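PDB 3D00: tungsten formylmethanofuran dehydrogenase subunit E from Syntrophus aciditrophicus, which binds zinc through a C-terminal treble-clef finger and belongs to the FmdE family, which is implicated in microbial methanogenesis. Local coordinates for the interface of chains A and B. Residues are numbered along the deposited sequence; one frame, centred on the assembly and turned at random. Chains: chain A/B, Tungsten formylmethanofuran dehydrogenase subunit E.

Contact 1: the interface of chains A and B. Residues chain A 117-119; chain B 161, 163.
B:Ile163 lies over one face of the flat peptide group that joins A:Leu118 to A:Lys119. Its CG1 stands almost straight above the carbonyl oxygen, 3.9 Å from A:Leu118 O, while CB approaches the same oxygen more obliquely at 3.8 Å. The A:Lys119 side chain leaves the edge of this peptide and rises on the face where the isoleucine sits; the A:Leu118 side chain departs towards the opposite face. A:Lys119 has left-handed backbone torsions, and with CG anti to its own carbonyl carbon (chi1 -55°) and the chain extended beyond it, the methylenes run across the isoleucine at about a right angle. A:Lys119 CD comes to 3.8 Å from B:Ile163 CG1, a van der Waals touch. Beside B:Ile163, the backbone carbonyl B:Gly161 O also borders A:Lys119 CD, at 4.0 Å, and A:Phe117 contributes its carbonyl oxygen, 4.2 Å from B:Ile163 CG1, rather than its ring. Among these residues the fit is one of shape, with one branched side chain set against backbone and methylene groups. The chain A residues form the end of helix 111-117 and the turn after it, whereas B:Ile163 opens strand 163-165, just ahead of the zinc-binding cysteines. The patch thus seats the treble-clef finger of one chain against the core of the other and, if this pairing is the biological one, probably helps hold the two copies together.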
ATOM      1  N   PHE A 117       8.845   2.957  20.796  1.00 45.98           N
ATOM      2  CA  PHE A 117       7.935   1.840  20.589  1.00 47.25           C
ATOM      3  C   PHE A 117       6.714   2.011  21.474  1.00 47.50           C
ATOM      4  O   PHE A 117       5.611   1.851  21.012  1.00 46.68           O
ATOM      5  CB  PHE A 117       8.641   0.489  20.830  1.00 48.51           C
ATOM      6  CG  PHE A 117       7.802  -0.718  20.479  1.00 48.82           C
ATOM      7  CD1 PHE A 117       7.249  -0.859  19.214  1.00 49.94           C
ATOM      8  CD2 PHE A 117       7.574  -1.718  21.403  1.00 49.36           C
ATOM      9  CE1 PHE A 117       6.480  -1.974  18.890  1.00 49.58           C
ATOM     10  CE2 PHE A 117       6.809  -2.824  21.076  1.00 49.49           C
ATOM     11  CZ  PHE A 117       6.254  -2.941  19.816  1.00 49.16           C
ATOM     12  N   LEU A 118       6.915   2.413  22.722  1.00 49.02           N
ATOM     13  CA  LEU A 118       5.819   2.524  23.696  0.50 49.42           C
ATOM     14  C   LEU A 118       5.227   3.922  23.750  1.00 50.72           C
ATOM     15  O   LEU A 118       4.343   4.198  24.565  1.00 51.96           O
ATOM     16  CB  LEU A 118       6.308   2.113  25.086  0.50 48.44           C
ATOM     17  CG  LEU A 118       7.085   0.799  25.138  0.50 47.75           C
ATOM     18  CD1 LEU A 118       7.561   0.542  26.563  0.50 47.35           C
ATOM     19  CD2 LEU A 118       6.264  -0.366  24.594  0.50 46.91           C
ATOM     20  N   LYS A 119       5.707   4.810  22.874  1.00 51.85           N
ATOM     21  CA  LYS A 119       5.254   6.210  22.846  1.00 52.68           C
ATOM     22  C   LYS A 119       5.330   6.925  24.234  1.00 54.01           C
ATOM     23  O   LYS A 119       4.500   7.766  24.554  1.00 54.39           O
ATOM     24  CB  LYS A 119       3.845   6.291  22.231  1.00 52.20           C
ATOM     25  CG  LYS A 119       3.751   5.659  20.849  1.00 52.40           C
ATOM     26  CD  LYS A 119       2.354   5.690  20.239  1.00 52.49           C
TER
ATOM     27  N   GLY B 161      -2.841   7.686  20.719  1.00 60.81           N
ATOM     28  CA  GLY B 161      -3.135   6.448  21.484  1.00 59.96           C
ATOM     29  C   GLY B 161      -2.132   6.010  22.551  1.00 58.37           C
ATOM     30  O   GLY B 161      -0.923   6.194  22.402  1.00 59.07           O
ATOM     31  N   ILE B 163      -0.229   3.013  24.471  1.00 49.76           N
ATOM     32  CA  ILE B 163       0.244   1.664  24.120  1.00 47.74           C
ATOM     33  C   ILE B 163       0.255   0.759  25.342  1.00 46.36           C
ATOM     34  O   ILE B 163       0.886   1.073  26.329  1.00 46.55           O
ATOM     35  CB  ILE B 163       1.681   1.697  23.486  1.00 47.09           C
ATOM     36  CG1 ILE B 163       1.666   2.535  22.215  1.00 46.94           C
ATOM     37  CG2 ILE B 163       2.199   0.277  23.153  1.00 45.85           C
ATOM     38  CD1 ILE B 163       0.689   2.052  21.181  1.00 46.80           C
TER

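Contact 2: the interface of chains A and B. Residues chain A 57-59, 61-62; chain B 72-73.
B:Gly73 and B:Phe72, at the tip of a loop, press against A:Arg57 and the start of helix 60-67 in the partner chain. B:Gly73 is gripped at both ends. Its carbonyl oxygen accepts a hydrogen bond from the backbone amide of A:Cys59 (N to O 2.9 Å), which arrives in the carbonyl plane on a lone pair. Its amide gives a second, more bent bond to the carboxylate of A:Asp62 (N to OD1 3.0 Å, 138° at H), meeting that oxygen from above the carboxylate plane. The same carboxylate face covers B:Gly73 CA, with A:Asp62 OD2 at 3.4 Å, a close fit against a residue without a side chain. Replacing A:Asp62 by alanine would probably leave the B:Gly73 amide without this acceptor and open a gap beside its alpha carbon. B:Phe72 places its ring with CG anti to the backbone N (chi1 -160°), turning the CD2-CE2 edge towards chain A. A:Pro61 CG reaches CD2 of B:Phe72 at 4.0 Å, and A:Arg57 CB reaches CE2 at 3.9 Å from the other side of the ring plane. Water 1 joins the backbone carbonyls, lying 2.8 Å from A:Arg57 O and 3.1 Å from B:Phe72 O. In the fold, the B loop follows helix 60-67 of its own chain and leads towards strand 77-79, while its docking site spans the segment after strand 50-54 and the first turn of helix 60-67 in chain A.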
ATOM      1  N   ARG A  57      -0.673  -0.636   9.524  1.00 42.50           N
ATOM      2  CA  ARG A  57      -0.559   0.209   8.351  1.00 43.05           C
ATOM      3  C   ARG A  57       0.582   1.236   8.427  1.00 46.13           C
ATOM      4  O   ARG A  57       1.009   1.756   7.414  1.00 45.16           O
ATOM      5  CB  ARG A  57      -1.904   0.837   7.998  1.00 45.26           C
ATOM      6  CG  ARG A  57      -2.485   1.831   8.945  1.00 48.08           C
ATOM      7  CD  ARG A  57      -3.854   2.274   8.397  1.00 50.13           C
ATOM      8  N   THR A  58       1.132   1.457   9.612  1.00 46.00           N
ATOM      9  CA  THR A  58       2.132   2.486   9.817  1.00 46.22           C
ATOM     10  C   THR A  58       3.529   1.986   9.478  1.00 45.07           C
ATOM     11  O   THR A  58       4.027   1.092  10.118  1.00 45.29           O
ATOM     12  CB  THR A  58       2.085   2.958  11.277  1.00 47.78           C
ATOM     13  OG1 THR A  58       0.706   3.142  11.659  1.00 48.98           O
ATOM     14  CG2 THR A  58       2.859   4.232  11.469  1.00 46.61           C
ATOM     15  N   CYS A  59       4.163   2.584   8.470  1.00 43.74           N
ATOM     16  CA  CYS A  59       5.587   2.410   8.169  1.00 43.46           C
ATOM     17  C   CYS A  59       5.973   1.065   7.599  1.00 43.10           C
ATOM     18  O   CYS A  59       6.640   0.972   6.569  1.00 43.89           O
ATOM     19  CB  CYS A  59       6.466   2.678   9.415  1.00 44.32           C
ATOM     20  SG  CYS A  59       6.548   4.392   9.872  1.00 45.95           S
ATOM     21  N   PRO A  61       4.436  -1.306   6.044  1.00 40.85           N
ATOM     22  CA  PRO A  61       4.239  -1.627   4.623  1.00 39.92           C
ATOM     23  C   PRO A  61       5.305  -1.132   3.638  1.00 40.14           C
ATOM     24  O   PRO A  61       5.574  -1.823   2.667  1.00 39.27           O
ATOM     25  CB  PRO A  61       2.903  -0.971   4.322  1.00 39.94           C
ATOM     26  CG  PRO A  61       2.158  -1.019   5.605  1.00 38.66           C
ATOM     27  CD  PRO A  61       3.201  -0.710   6.628  1.00 39.61           C
ATOM     28  N   ASP A  62       5.868   0.057   3.860  1.00 39.99           N
ATOM     29  CA  ASP A  62       6.878   0.604   2.948  1.00 39.77           C
ATOM     30  C   ASP A  62       8.190  -0.128   2.982  1.00 39.43           C
ATOM     31  O   ASP A  62       8.885  -0.152   1.985  1.00 39.04           O
ATOM     32  CB  ASP A  62       7.076   2.090   3.185  1.00 40.90           C
ATOM     33  CG  ASP A  62       5.878   2.909   2.709  1.00 41.59           C
ATOM     34  OD1 ASP A  62       4.948   2.358   2.076  1.00 41.32           O
ATOM     35  OD2 ASP A  62       5.881   4.129   2.945  1.00 44.42           O
TER
ATOM     36  N   PHE B  72       1.296   3.992   0.916  1.00 40.00           N
ATOM     37  CA  PHE B  72       0.503   3.292   1.872  1.00 41.92           C
ATOM     38  C   PHE B  72       1.100   3.367   3.295  1.00 41.99           C
ATOM     39  O   PHE B  72       0.379   3.640   4.249  1.00 41.62           O
ATOM     40  CB  PHE B  72       0.308   1.830   1.493  1.00 43.87           C
ATOM     41  CG  PHE B  72      -0.846   1.237   2.188  1.00 44.41           C
ATOM     42  CD1 PHE B  72      -2.115   1.346   1.645  1.00 45.89           C
ATOM     43  CD2 PHE B  72      -0.713   0.714   3.454  1.00 44.74           C
ATOM     44  CE1 PHE B  72      -3.218   0.890   2.341  1.00 44.71           C
ATOM     45  CE2 PHE B  72      -1.822   0.250   4.135  1.00 45.24           C
ATOM     46  CZ  PHE B  72      -3.059   0.359   3.587  1.00 45.50           C
ATOM     47  N   GLY B  73       2.411   3.152   3.408  1.00 41.86           N
ATOM     48  CA  GLY B  73       3.093   3.231   4.691  1.00 40.86           C
ATOM     49  C   GLY B  73       3.220   4.604   5.372  1.00 39.94           C
ATOM     50  O   GLY B  73       3.427   4.631   6.576  1.00 41.12           O
TER
HETATM   51  O   HOH W   1      -0.116   4.310   7.234  1.00 37.15           O

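Contact 1 and contact 2 lie about 17 Å apart, measured between the centres of their C-alpha atoms, and share no residue. They belong to one two-fold interface, so each is repeated with the chains exchanged. Contact 2 joins parts of the two core domains, where a backbone amide and a carboxylate together probably hold a loop in place. Contact 1 brings in the zinc finger, which crosses to the partner's core and packs there, at these residues, through van der Waals contact. In the deposited pair of chains, the two contacts tie the copies at two levels, core to core and finger to core, though the structure alone does not show whether this pairing is the biological one.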